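Local structure of Alr4995 protein (Nostoc sp., 6LRF) at residues N104-Y109 against L267-P272; L115-A120 against P146-W151; M652-V655 against V661-K664; T646-K651 against S670-G675; N22-G27 against V214-N219. The protein is a bifunctional enzyme that acts as an arginine dihydrolase and as an ornithine cyclodeaminase. One frame throughout, in Å; residues are numbered along the deposited sequence.

Interaction 1 of 5, residues N104-Y109 against L267-P272; sequences NGYTVY and LRVTEP
Y106 reaches V269 with the far end of its ring, and the two side chains cross at about a right angle. Since CG lies anti to the carbonyl carbon (chi1 -66°), the phenol extends straight across to the other backbone, where Y106 OH donates a hydrogen bond of 2.8 Å to V269 O. The acceptor sits at the ring's edge, near its plane, whereas seen from the carbonyl the hydroxyl comes in bent, at a C=O...donor angle of 126°, and tilted out of the carbonyl plane. The hydroxyl also rests beside the valine side chain, with Y106 OH 3.3 Å from V269 CB, and the ring adds an apolar touch where Y106 CZ stands 4.3 Å from V269 CB. On the 267-272 side the chain is tied to itself: R268 NE gives T270 O a nearly straight bond of 2.9 Å, lying close to the guanidinium plane. G105, at positive phi, closes helix 93-103 in a Schellman motif and turns the chain into strand 107-109. The contact joins the loop before strand 107-109 to the loop after strand 267-268, within the alpha/beta-propeller fold expected of the GME family. Chemically, it is a neutral bond from a phenol to a main-chain carbonyl, so on the V269 side the acceptor is backbone and does not depend on a polar side chain.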
# COMPACT_ATOMS: atom_id res chain seq x y z
N ASN B 104 23.68 36.29 52.14
CA ASN B 104 24.24 37.32 51.29
C ASN B 104 23.25 38.45 51.03
O ASN B 104 23.38 39.17 50.04
CB ASN B 104 24.74 36.72 49.98
CG ASN B 104 26.12 36.10 50.13
OD1 ASN B 104 27.13 36.71 49.76
ND2 ASN B 104 26.17 34.89 50.67
N GLY B 105 22.29 38.60 51.94
CA GLY B 105 21.44 39.78 51.99
C GLY B 105 20.18 39.79 51.13
O GLY B 105 19.39 40.74 51.19
N TYR B 106 19.96 38.74 50.37
CA TYR B 106 18.83 38.72 49.45
C TYR B 106 17.51 38.52 50.15
O TYR B 106 17.42 37.84 51.16
CB TYR B 106 19.02 37.65 48.38
CG TYR B 106 20.18 37.95 47.47
CD1 TYR B 106 21.43 37.38 47.70
CD2 TYR B 106 20.05 38.84 46.41
CE1 TYR B 106 22.51 37.66 46.89
CE2 TYR B 106 21.13 39.14 45.58
CZ TYR B 106 22.36 38.54 45.82
OH TYR B 106 23.43 38.82 45.01
N THR B 107 16.47 39.11 49.58
CA THR B 107 15.10 38.84 50.00
C THR B 107 14.63 37.61 49.21
O THR B 107 14.51 37.66 47.99
CB THR B 107 14.20 40.07 49.76
OG1 THR B 107 14.78 41.20 50.41
CG2 THR B 107 12.78 39.85 50.25
N VAL B 108 14.38 36.52 49.93
CA VAL B 108 14.14 35.21 49.32
C VAL B 108 12.65 34.89 49.29
O VAL B 108 11.98 34.85 50.32
CB VAL B 108 14.89 34.09 50.07
CG1 VAL B 108 14.54 32.73 49.49
CG2 VAL B 108 16.40 34.31 50.01
N TYR B 109 12.14 34.67 48.09
CA TYR B 109 10.75 34.26 47.92
C TYR B 109 10.70 32.79 47.58
O TYR B 109 11.55 32.28 46.86
CB TYR B 109 10.07 35.07 46.82
CG TYR B 109 9.96 36.52 47.14
CD1 TYR B 109 10.92 37.42 46.71
CD2 TYR B 109 8.90 37.00 47.88
CE1 TYR B 109 10.82 38.77 47.00
CE2 TYR B 109 8.79 38.33 48.18
CZ TYR B 109 9.74 39.22 47.73
OH TYR B 109 9.61 40.55 48.04
N LEU B 267 25.86 31.11 38.47
CA LEU B 267 24.69 31.94 38.65
C LEU B 267 25.15 33.39 38.82
O LEU B 267 25.93 33.70 39.71
CB LEU B 267 23.88 31.48 39.86
CG LEU B 267 22.65 32.30 40.24
CD1 LEU B 267 21.61 32.26 39.14
CD2 LEU B 267 22.08 31.79 41.54
N ARG B 268 24.69 34.27 37.94
CA ARG B 268 25.01 35.69 38.07
C ARG B 268 24.17 36.31 39.19
O ARG B 268 22.94 36.36 39.10
CB ARG B 268 24.78 36.42 36.75
CG ARG B 268 24.96 37.93 36.84
CD ARG B 268 25.28 38.54 35.48
NE ARG B 268 25.37 40.00 35.55
CZ ARG B 268 26.00 40.75 34.65
NH1 ARG B 268 26.60 40.17 33.62
NH2 ARG B 268 26.04 42.07 34.79
N VAL B 269 24.81 36.76 40.26
CA VAL B 269 24.05 37.26 41.40
C VAL B 269 24.04 38.80 41.44
O VAL B 269 23.42 39.41 42.32
CB VAL B 269 24.60 36.69 42.71
CG1 VAL B 269 24.23 35.24 42.83
CG2 VAL B 269 26.13 36.86 42.76
N THR B 270 24.70 39.40 40.45
CA THR B 270 24.69 40.85 40.21
C THR B 270 23.83 41.21 39.01
O THR B 270 24.32 41.29 37.89
CB THR B 270 26.13 41.39 39.97
OG1 THR B 270 26.91 41.19 41.15
CG2 THR B 270 26.12 42.88 39.64
N GLU B 271 22.54 41.41 39.26
CA GLU B 271 21.57 41.75 38.22
C GLU B 271 20.88 43.06 38.57
O GLU B 271 19.91 43.07 39.33
CB GLU B 271 20.51 40.64 38.04
CG GLU B 271 21.05 39.28 37.62
CD GLU B 271 21.50 39.24 36.17
OE1 GLU B 271 21.62 40.33 35.55
OE2 GLU B 271 21.73 38.13 35.64
N PRO B 272 21.39 44.18 38.03
CA PRO B 272 20.81 45.49 38.35
C PRO B 272 19.39 45.64 37.80
O PRO B 272 19.09 45.15 36.71
CB PRO B 272 21.77 46.48 37.69
CG PRO B 272 23.06 45.70 37.47
CD PRO B 272 22.61 44.29 37.21

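Interaction 2 of 5, residues L115-A120 against P146-W151; sequences LPFEGA and PYLAKW
L115 and F117 lie against Y147 and L148 where the loop leading to strand 123-125 passes helix 145-152, within the domain assigned to the GME family and its alpha/beta-propeller fold. One interaction is a CH-pi contact. L148 CD2 stands over one face of the F117 ring, 3.8 Å from the centroid and 20° off the normal, and the two side chains approach from opposite directions. In F117, CG is set anti to the backbone N (chi1 165°), which turns the ring out to the helix. The other face of this ring is lidded by the loop's own backbone, with G119 N 3.4 Å above the F117 ring plane and offset toward the rim, and the phenyl is thus held between peptide and leucine. Replacing F117 with an alanine would probably open a gap between G119 and L148 and leave the leucine methyls without the surface they rest on.

Plain apolar contacts supplement this. L148 CD1 comes within 3.5 Å of F117 CE1. L115 meets Y147 through one methyl, reaching the tyrosine obliquely, and R325 of the second subunit packs on L115 as well. No hydrogen bond crosses between the segments; E118 ties the loop to its surroundings, its carboxylate meeting R139, H168 and the backbone of L86. The methyl touching the phenol ring is L115 CD2, 3.5 Å from Y147 CE2.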
# COMPACT_ATOMS: atom_id res chain seq x y z
N LEU B 115 4.76 23.48 43.33
CA LEU B 115 4.85 24.32 42.15
C LEU B 115 6.31 24.48 41.74
O LEU B 115 6.96 25.45 42.11
CB LEU B 115 4.22 25.68 42.42
CG LEU B 115 3.90 26.55 41.21
CD1 LEU B 115 3.08 25.74 40.24
CD2 LEU B 115 3.12 27.78 41.68
N PRO B 116 6.83 23.51 40.98
CA PRO B 116 8.25 23.51 40.65
C PRO B 116 8.71 24.68 39.77
O PRO B 116 7.97 25.18 38.91
CB PRO B 116 8.45 22.17 39.92
CG PRO B 116 7.09 21.65 39.63
CD PRO B 116 6.17 22.24 40.64
N PHE B 117 9.93 25.12 40.03
CA PHE B 117 10.57 26.20 39.29
C PHE B 117 12.06 26.07 39.50
O PHE B 117 12.50 25.97 40.64
CB PHE B 117 10.09 27.56 39.78
CG PHE B 117 10.95 28.70 39.31
CD1 PHE B 117 10.87 29.14 38.00
CD2 PHE B 117 11.83 29.33 40.18
CE1 PHE B 117 11.66 30.19 37.56
CE2 PHE B 117 12.62 30.38 39.75
CZ PHE B 117 12.53 30.82 38.44
N GLU B 118 12.85 26.07 38.43
CA GLU B 118 14.25 25.71 38.63
C GLU B 118 15.25 26.82 38.31
O GLU B 118 16.33 26.58 37.77
CB GLU B 118 14.56 24.43 37.84
CG GLU B 118 13.72 23.27 38.43
CD GLU B 118 14.22 21.88 38.06
OE1 GLU B 118 15.08 21.76 37.16
OE2 GLU B 118 13.73 20.91 38.67
N GLY B 119 14.88 28.04 38.68
CA GLY B 119 15.84 29.13 38.79
C GLY B 119 16.27 29.75 37.48
O GLY B 119 15.52 29.76 36.50
N ALA B 120 17.49 30.28 37.47
CA ALA B 120 17.96 30.96 36.27
C ALA B 120 18.22 29.95 35.16
O ALA B 120 18.36 30.32 33.99
CB ALA B 120 19.23 31.78 36.57
N PRO B 146 3.60 33.78 36.84
CA PRO B 146 3.06 34.99 37.48
C PRO B 146 3.71 35.37 38.82
O PRO B 146 3.69 36.54 39.19
CB PRO B 146 1.58 34.65 37.69
CG PRO B 146 1.28 33.61 36.61
CD PRO B 146 2.54 32.79 36.55
N TYR B 147 4.23 34.39 39.55
CA TYR B 147 4.92 34.64 40.80
C TYR B 147 6.22 35.38 40.53
O TYR B 147 6.58 36.32 41.25
CB TYR B 147 5.21 33.33 41.54
CG TYR B 147 3.99 32.69 42.17
CD1 TYR B 147 3.63 32.98 43.48
CD2 TYR B 147 3.23 31.76 41.47
CE1 TYR B 147 2.51 32.38 44.06
CE2 TYR B 147 2.12 31.15 42.05
CZ TYR B 147 1.77 31.47 43.34
OH TYR B 147 0.67 30.87 43.92
N LEU B 148 6.91 34.95 39.47
CA LEU B 148 8.16 35.57 39.11
C LEU B 148 7.93 37.05 38.81
O LEU B 148 8.72 37.92 39.20
CB LEU B 148 8.77 34.89 37.89
CG LEU B 148 8.95 33.39 37.97
CD1 LEU B 148 9.63 32.92 36.69
CD2 LEU B 148 9.77 33.04 39.18
N ALA B 149 6.84 37.31 38.10
CA ALA B 149 6.55 38.65 37.63
C ALA B 149 6.23 39.56 38.81
O ALA B 149 6.72 40.68 38.89
CB ALA B 149 5.41 38.61 36.65
N LYS B 150 5.39 39.07 39.71
CA LYS B 150 4.94 39.79 40.89
C LYS B 150 6.09 40.07 41.87
O LYS B 150 6.24 41.17 42.36
CB LYS B 150 3.83 38.99 41.59
CG LYS B 150 3.31 39.60 42.87
CD LYS B 150 2.18 38.76 43.47
CE LYS B 150 2.66 37.36 43.86
NZ LYS B 150 1.64 36.66 44.70
N TRP B 151 6.91 39.05 42.11
CA TRP B 151 7.98 39.14 43.10
C TRP B 151 9.24 39.83 42.59
O TRP B 151 10.00 40.39 43.39
CB TRP B 151 8.35 37.75 43.58
CG TRP B 151 7.35 37.14 44.49
CD1 TRP B 151 6.41 37.79 45.24
CD2 TRP B 151 7.20 35.75 44.78
NE1 TRP B 151 5.68 36.89 45.98
CE2 TRP B 151 6.15 35.63 45.72
CE3 TRP B 151 7.84 34.59 44.33
CZ2 TRP B 151 5.73 34.40 46.21
CZ3 TRP B 151 7.44 33.37 44.83
CH2 TRP B 151 6.39 33.28 45.76

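Interaction 3 of 5, residues M652-V655 against V661-K664; sequences MVCV and VVTK
C654 and V662 make the close part of this contact, with their CA atoms 5.9 Å apart. The thiol does most of the touching: SG is anti to the backbone N (chi1 -169°), which throws the sulfur toward the helix, where C654 SG meets V662 CA at 4.0 Å. It reaches the valine's branch at 4.2 Å, C654 SG to V662 CG2, and has V661 CG1 a little farther off at 4.3 Å. The methyl V662 CG2 also leans on the strand's backbone, lying 4.1 Å from C654 O, so one branch touches both sulfur and main chain. V655, buried, contributes through its backbone, its carbonyl carbon C lying 4.4 Å from V662 CG2. These are van der Waals separations for a sulfur or methyl, and no hydrogen bond joins the two segments.

The elements belong to a beta-alpha-beta crossover of the Rossmann-fold domain, in which strand 651-656 leads through helix 659-665 to the parallel neighbouring strand 673-677. C654 turns to this helix, while V653 and V655 contact F683 of helix 680-694.

Outward, the contact thins quickly. V661, partly exposed, adds the one longer touch to the sulfur and also meets M636. T663 is exposed on the solvent side of the helix, its CB directed away from the strand.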
# COMPACT_ATOMS: atom_id res chain seq x y z
N MSE B 652 9.02 14.95 -18.30
CA MSE B 652 8.03 14.86 -17.23
C MSE B 652 8.64 14.15 -16.04
O MSE B 652 9.06 13.00 -16.15
CB MSE B 652 6.80 14.12 -17.73
CG MSE B 652 6.38 14.53 -19.12
SE MSE B 652 5.41 16.19 -19.06
CE MSE B 652 3.66 15.42 -18.69
N VAL B 653 8.71 14.83 -14.91
CA VAL B 653 9.19 14.21 -13.69
C VAL B 653 8.05 14.18 -12.67
O VAL B 653 7.51 15.22 -12.29
CB VAL B 653 10.41 14.96 -13.11
CG1 VAL B 653 10.94 14.23 -11.89
CG2 VAL B 653 11.48 15.09 -14.18
N CYS B 654 7.69 12.98 -12.26
CA CYS B 654 6.51 12.78 -11.43
C CYS B 654 6.87 12.17 -10.09
O CYS B 654 7.33 11.03 -10.02
CB CYS B 654 5.50 11.90 -12.15
SG CYS B 654 3.88 11.85 -11.34
N VAL B 655 6.67 12.92 -9.01
CA VAL B 655 6.98 12.42 -7.68
C VAL B 655 5.72 12.36 -6.84
O VAL B 655 4.98 13.34 -6.75
CB VAL B 655 8.02 13.31 -6.98
CG1 VAL B 655 8.52 12.65 -5.71
CG2 VAL B 655 9.19 13.59 -7.92
N VAL B 661 -0.71 7.35 -9.12
CA VAL B 661 -0.69 8.55 -9.97
C VAL B 661 0.64 8.59 -10.75
O VAL B 661 0.68 9.02 -11.91
CB VAL B 661 -0.92 9.85 -9.14
CG1 VAL B 661 0.11 10.94 -9.47
CG2 VAL B 661 -2.34 10.39 -9.36
N VAL B 662 1.71 8.12 -10.11
CA VAL B 662 3.02 8.04 -10.75
C VAL B 662 2.93 7.12 -11.95
O VAL B 662 3.39 7.47 -13.04
CB VAL B 662 4.12 7.53 -9.78
CG1 VAL B 662 5.40 7.22 -10.53
CG2 VAL B 662 4.39 8.57 -8.70
N THR B 663 2.31 5.96 -11.77
CA THR B 663 2.19 4.99 -12.87
C THR B 663 1.33 5.54 -14.02
O THR B 663 1.59 5.23 -15.17
CB THR B 663 1.63 3.63 -12.39
OG1 THR B 663 1.92 2.63 -13.37
CG2 THR B 663 0.12 3.67 -12.16
N LYS B 664 0.32 6.35 -13.70
CA LYS B 664 -0.48 6.99 -14.74
C LYS B 664 0.42 7.92 -15.55
O LYS B 664 0.65 7.69 -16.74
CB LYS B 664 -1.66 7.76 -14.15
CG LYS B 664 -2.47 8.64 -15.14
CD LYS B 664 -2.54 8.12 -16.58
CE LYS B 664 -3.82 8.53 -17.31
NZ LYS B 664 -4.12 10.00 -17.28

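Interaction 4 of 5, residues T646-K651 against S670-G675; sequences TPAGVK and SIESVG
This is a surface contact between two loops, in which the side chain of E672 reaches over to A648 and G649 beside edge strand 673-677 of a parallel Rossmann sheet and its neighbour 651-656. The segments lead into these two strands, and so lie at their N-terminal ends. E672 supplies most of the touching surface. Its CG is anti to the carbonyl carbon (chi1 -77°) and its chain runs extended beyond; as modelled, this carries the carboxylate toward the A648-G649 peptide. E672 OE1 lies 3.7 Å from A648 CB, against a methyl. E672 OE2 is modelled 2.2 Å from G649 N, too short for a hydrogen bond, and its exact placing is doubtful. E672 OE1 is buried by the contact and has no partner in the model, an unusual state for a carboxylate oxygen that also speaks for caution about this rotamer.

At G649 the chain takes a positive phi of 83°, and a side chain there would press on the preceding carbonyl. The third subunit covers this corner: its Y386 packs on A648 and its I385 on E672. Within the chain, R668 NH2 hydrogen-bonds T646 O. K651 passes its CA beside E672 and then runs off in extended form toward E480 of helix 467-486. Backbone contact continues where the strands begin, with a CA-H...O approach of 3.5 Å from K651 CA to E672 O, the angle at the hydrogen being 145°.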
# COMPACT_ATOMS: atom_id res chain seq x y z
N THR B 646 -0.07 18.64 -22.24
CA THR B 646 1.34 18.75 -22.62
C THR B 646 1.76 17.84 -23.79
O THR B 646 1.56 16.63 -23.72
CB THR B 646 2.25 18.41 -21.43
OG1 THR B 646 1.97 19.32 -20.34
CG2 THR B 646 3.72 18.52 -21.83
N PRO B 647 2.38 18.42 -24.84
CA PRO B 647 2.82 17.61 -25.99
C PRO B 647 4.03 16.75 -25.67
O PRO B 647 4.63 16.91 -24.61
CB PRO B 647 3.20 18.67 -27.02
CG PRO B 647 3.63 19.83 -26.22
CD PRO B 647 2.68 19.85 -25.03
N ALA B 648 4.41 15.86 -26.59
CA ALA B 648 5.65 15.11 -26.47
C ALA B 648 6.86 16.05 -26.58
O ALA B 648 6.73 17.20 -27.00
CB ALA B 648 5.73 14.00 -27.54
N GLY B 649 8.03 15.56 -26.21
CA GLY B 649 9.22 16.39 -26.23
C GLY B 649 9.37 17.26 -24.98
O GLY B 649 10.22 18.16 -24.94
N VAL B 650 8.52 17.01 -23.98
CA VAL B 650 8.64 17.69 -22.69
C VAL B 650 9.01 16.66 -21.64
O VAL B 650 8.33 15.64 -21.50
CB VAL B 650 7.33 18.41 -22.29
CG1 VAL B 650 7.50 19.13 -20.94
CG2 VAL B 650 6.93 19.39 -23.38
N LYS B 651 10.10 16.90 -20.94
CA LYS B 651 10.53 16.00 -19.87
C LYS B 651 9.56 16.10 -18.69
O LYS B 651 9.27 17.18 -18.19
CB LYS B 651 11.96 16.31 -19.44
CG LYS B 651 12.96 16.21 -20.58
CD LYS B 651 14.34 16.71 -20.17
CE LYS B 651 15.40 16.31 -21.18
NZ LYS B 651 16.74 16.63 -20.62
N SER B 670 10.32 5.79 -21.03
CA SER B 670 11.37 6.21 -20.11
C SER B 670 12.34 7.27 -20.65
O SER B 670 13.27 7.66 -19.95
CB SER B 670 12.18 4.98 -19.67
OG SER B 670 12.36 4.07 -20.74
N ILE B 671 12.12 7.74 -21.88
CA ILE B 671 12.96 8.80 -22.42
C ILE B 671 12.29 10.16 -22.23
O ILE B 671 12.94 11.20 -22.28
CB ILE B 671 13.27 8.59 -23.93
CG1 ILE B 671 12.00 8.68 -24.78
CG2 ILE B 671 13.99 7.27 -24.16
CD1 ILE B 671 12.26 8.57 -26.28
N GLU B 672 10.98 10.15 -21.99
CA GLU B 672 10.25 11.39 -21.74
C GLU B 672 9.87 11.54 -20.27
O GLU B 672 10.17 12.56 -19.65
CB GLU B 672 8.99 11.45 -22.60
CG GLU B 672 9.28 11.81 -24.05
CD GLU B 672 8.09 12.48 -24.72
OE1 GLU B 672 6.98 11.90 -24.71
OE2 GLU B 672 8.27 13.59 -25.26
N SER B 673 9.22 10.52 -19.73
CA SER B 673 8.76 10.49 -18.35
C SER B 673 9.76 9.85 -17.39
O SER B 673 10.50 8.94 -17.77
CB SER B 673 7.45 9.71 -18.24
OG SER B 673 6.38 10.42 -18.83
N VAL B 674 9.79 10.33 -16.16
CA VAL B 674 10.36 9.54 -15.07
C VAL B 674 9.46 9.70 -13.84
O VAL B 674 8.85 10.76 -13.62
CB VAL B 674 11.83 9.93 -14.76
CG1 VAL B 674 11.92 11.25 -14.00
CG2 VAL B 674 12.51 8.80 -13.96
N GLY B 675 9.34 8.62 -13.07
CA GLY B 675 8.52 8.63 -11.88
C GLY B 675 9.23 7.95 -10.73
O GLY B 675 9.90 6.93 -10.93

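Interaction 5 of 5, residues N22-G27 against V214-N219; sequences NPWMEG and VNFACN
W24 and F216 each set CG anti to their own carbonyl carbon (chi1 -62° and -75°), and the two side chains run past each other in opposite directions. The outcome is an edge-to-face, or T-shaped, pair: the edge of F216 is turned to the face of W24, the planes stand at 58°, and the centroid of the indole six-membered ring is 4.9 Å from that of the phenyl. The leading atom is F216 CE2, 3.8 Å from W24 CZ2 and offset toward the rim of the indole. V214 meets the outer corner of the same ring, W24 CH2 lying 3.4 Å from V214 O and 4.0 Å from V214 CB.

W24 lies in a short 3-10 segment, 23-25, while F216, at positive phi, is the C-prime residue of the Schellman motif that ends helix 210-213, within the GME-family domain. The far end of the phenyl is what reaches W24. The indole nitrogen is spoken for, since W24 NE1 donates a hydrogen bond to R165 O, which limits how the ring can turn. An alanine in place of W24 would probably leave the F216 edge without its aromatic face and R165 O without this donor. W479 of the fourth subunit also meets W24 edge-to-face, bringing the same indole into a subunit interface, and V214 packs against R165.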
# COMPACT_ATOMS: atom_id res chain seq x y z
N ASN B 22 17.48 13.37 33.91
CA ASN B 22 17.40 13.94 32.56
C ASN B 22 18.10 13.00 31.55
O ASN B 22 18.93 12.19 31.95
CB ASN B 22 17.97 15.37 32.52
CG ASN B 22 19.49 15.43 32.67
OD1 ASN B 22 20.22 14.93 31.82
ND2 ASN B 22 19.97 16.10 33.72
N PRO B 23 17.75 13.10 30.25
CA PRO B 23 18.25 12.13 29.27
C PRO B 23 19.77 12.08 29.11
O PRO B 23 20.30 11.04 28.74
CB PRO B 23 17.58 12.57 27.95
CG PRO B 23 17.20 14.01 28.18
CD PRO B 23 16.81 14.06 29.63
N TRP B 24 20.46 13.19 29.36
CA TRP B 24 21.92 13.20 29.23
C TRP B 24 22.61 12.34 30.29
O TRP B 24 23.79 11.99 30.14
CB TRP B 24 22.44 14.63 29.31
CG TRP B 24 21.94 15.53 28.24
CD1 TRP B 24 20.83 16.31 28.28
CD2 TRP B 24 22.56 15.76 26.97
NE1 TRP B 24 20.70 17.01 27.10
CE2 TRP B 24 21.75 16.70 26.28
CE3 TRP B 24 23.71 15.27 26.34
CZ2 TRP B 24 22.06 17.15 25.00
CZ3 TRP B 24 24.02 15.72 25.06
CH2 TRP B 24 23.20 16.65 24.40
N MSE B 25 21.89 12.04 31.37
CA MSE B 25 22.42 11.22 32.47
C MSE B 25 22.31 9.72 32.20
O MSE B 25 22.83 8.91 32.96
CB MSE B 25 21.69 11.52 33.78
CG MSE B 25 22.17 12.78 34.50
SE MSE B 25 21.20 13.08 36.19
CE MSE B 25 22.04 14.78 36.73
N GLU B 26 21.60 9.37 31.14
CA GLU B 26 21.33 7.97 30.84
C GLU B 26 22.63 7.19 30.61
O GLU B 26 23.51 7.64 29.87
CB GLU B 26 20.42 7.87 29.62
CG GLU B 26 19.05 7.29 29.92
CD GLU B 26 19.14 5.90 30.52
OE1 GLU B 26 19.82 5.04 29.90
OE2 GLU B 26 18.52 5.66 31.58
N GLY B 27 22.76 6.04 31.28
CA GLY B 27 23.93 5.19 31.13
C GLY B 27 25.25 5.83 31.55
O GLY B 27 26.32 5.45 31.07
N VAL B 214 23.85 20.44 20.68
CA VAL B 214 24.06 19.24 21.49
C VAL B 214 25.43 19.28 22.19
O VAL B 214 25.74 18.43 23.04
CB VAL B 214 23.94 17.96 20.64
CG1 VAL B 214 22.59 17.90 19.98
CG2 VAL B 214 25.04 17.93 19.58
N ASN B 215 26.25 20.26 21.83
CA ASN B 215 27.48 20.54 22.56
C ASN B 215 27.29 21.62 23.62
O ASN B 215 28.27 22.10 24.21
CB ASN B 215 28.58 20.96 21.59
CG ASN B 215 29.31 19.77 21.00
OD1 ASN B 215 30.30 19.30 21.56
ND2 ASN B 215 28.80 19.26 19.89
N PHE B 216 26.02 22.00 23.86
CA PHE B 216 25.64 23.01 24.84
C PHE B 216 26.22 24.39 24.53
O PHE B 216 26.66 25.10 25.43
CB PHE B 216 26.09 22.61 26.24
CG PHE B 216 25.25 21.53 26.86
CD1 PHE B 216 24.39 21.83 27.91
CD2 PHE B 216 25.36 20.21 26.43
CE1 PHE B 216 23.62 20.84 28.50
CE2 PHE B 216 24.60 19.21 27.03
CZ PHE B 216 23.72 19.52 28.06
N ALA B 217 26.22 24.75 23.25
CA ALA B 217 26.66 26.08 22.84
C ALA B 217 25.84 27.19 23.50
O ALA B 217 26.37 28.27 23.80
CB ALA B 217 26.59 26.21 21.31
N CYS B 218 24.56 26.94 23.71
CA CYS B 218 23.68 27.96 24.29
C CYS B 218 23.92 28.14 25.77
O CYS B 218 23.55 29.17 26.36
CB CYS B 218 22.22 27.59 24.04
SG CYS B 218 21.74 27.85 22.34
N ASN B 219 24.53 27.11 26.37
CA ASN B 219 24.88 27.11 27.79
C ASN B 219 26.17 27.89 28.02
O ASN B 219 27.19 27.36 28.46
CB ASN B 219 25.01 25.67 28.28
CG ASN B 219 24.60 25.51 29.71
OD1 ASN B 219 25.42 25.14 30.57
ND2 ASN B 219 23.33 25.79 30.00

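In the fold
Interactions 1, 2 and 5 belong to the GME-family domain, whereas 3 and 4 lie in the Rossmann-fold region, with the centres of interactions 1 and 3 about 65 Å apart. Interactions 1 and 2 touch directly: Y109 CB packs on W151 CE3 at 3.4 Å, and L267 CD1 on A120 CB at 3.5 Å. Interaction 5 stays separate, its nearest atoms about 8 Å from interaction 2. Interactions 3 and 4 share a sheet, where M652 O and V674 N lie 2.8 Å apart, a probable hydrogen bond, and V662 CG1 packs on G675 CA. The enzyme is unliganded here, so none of the five contacts can be placed against a bound substrate or cofactor.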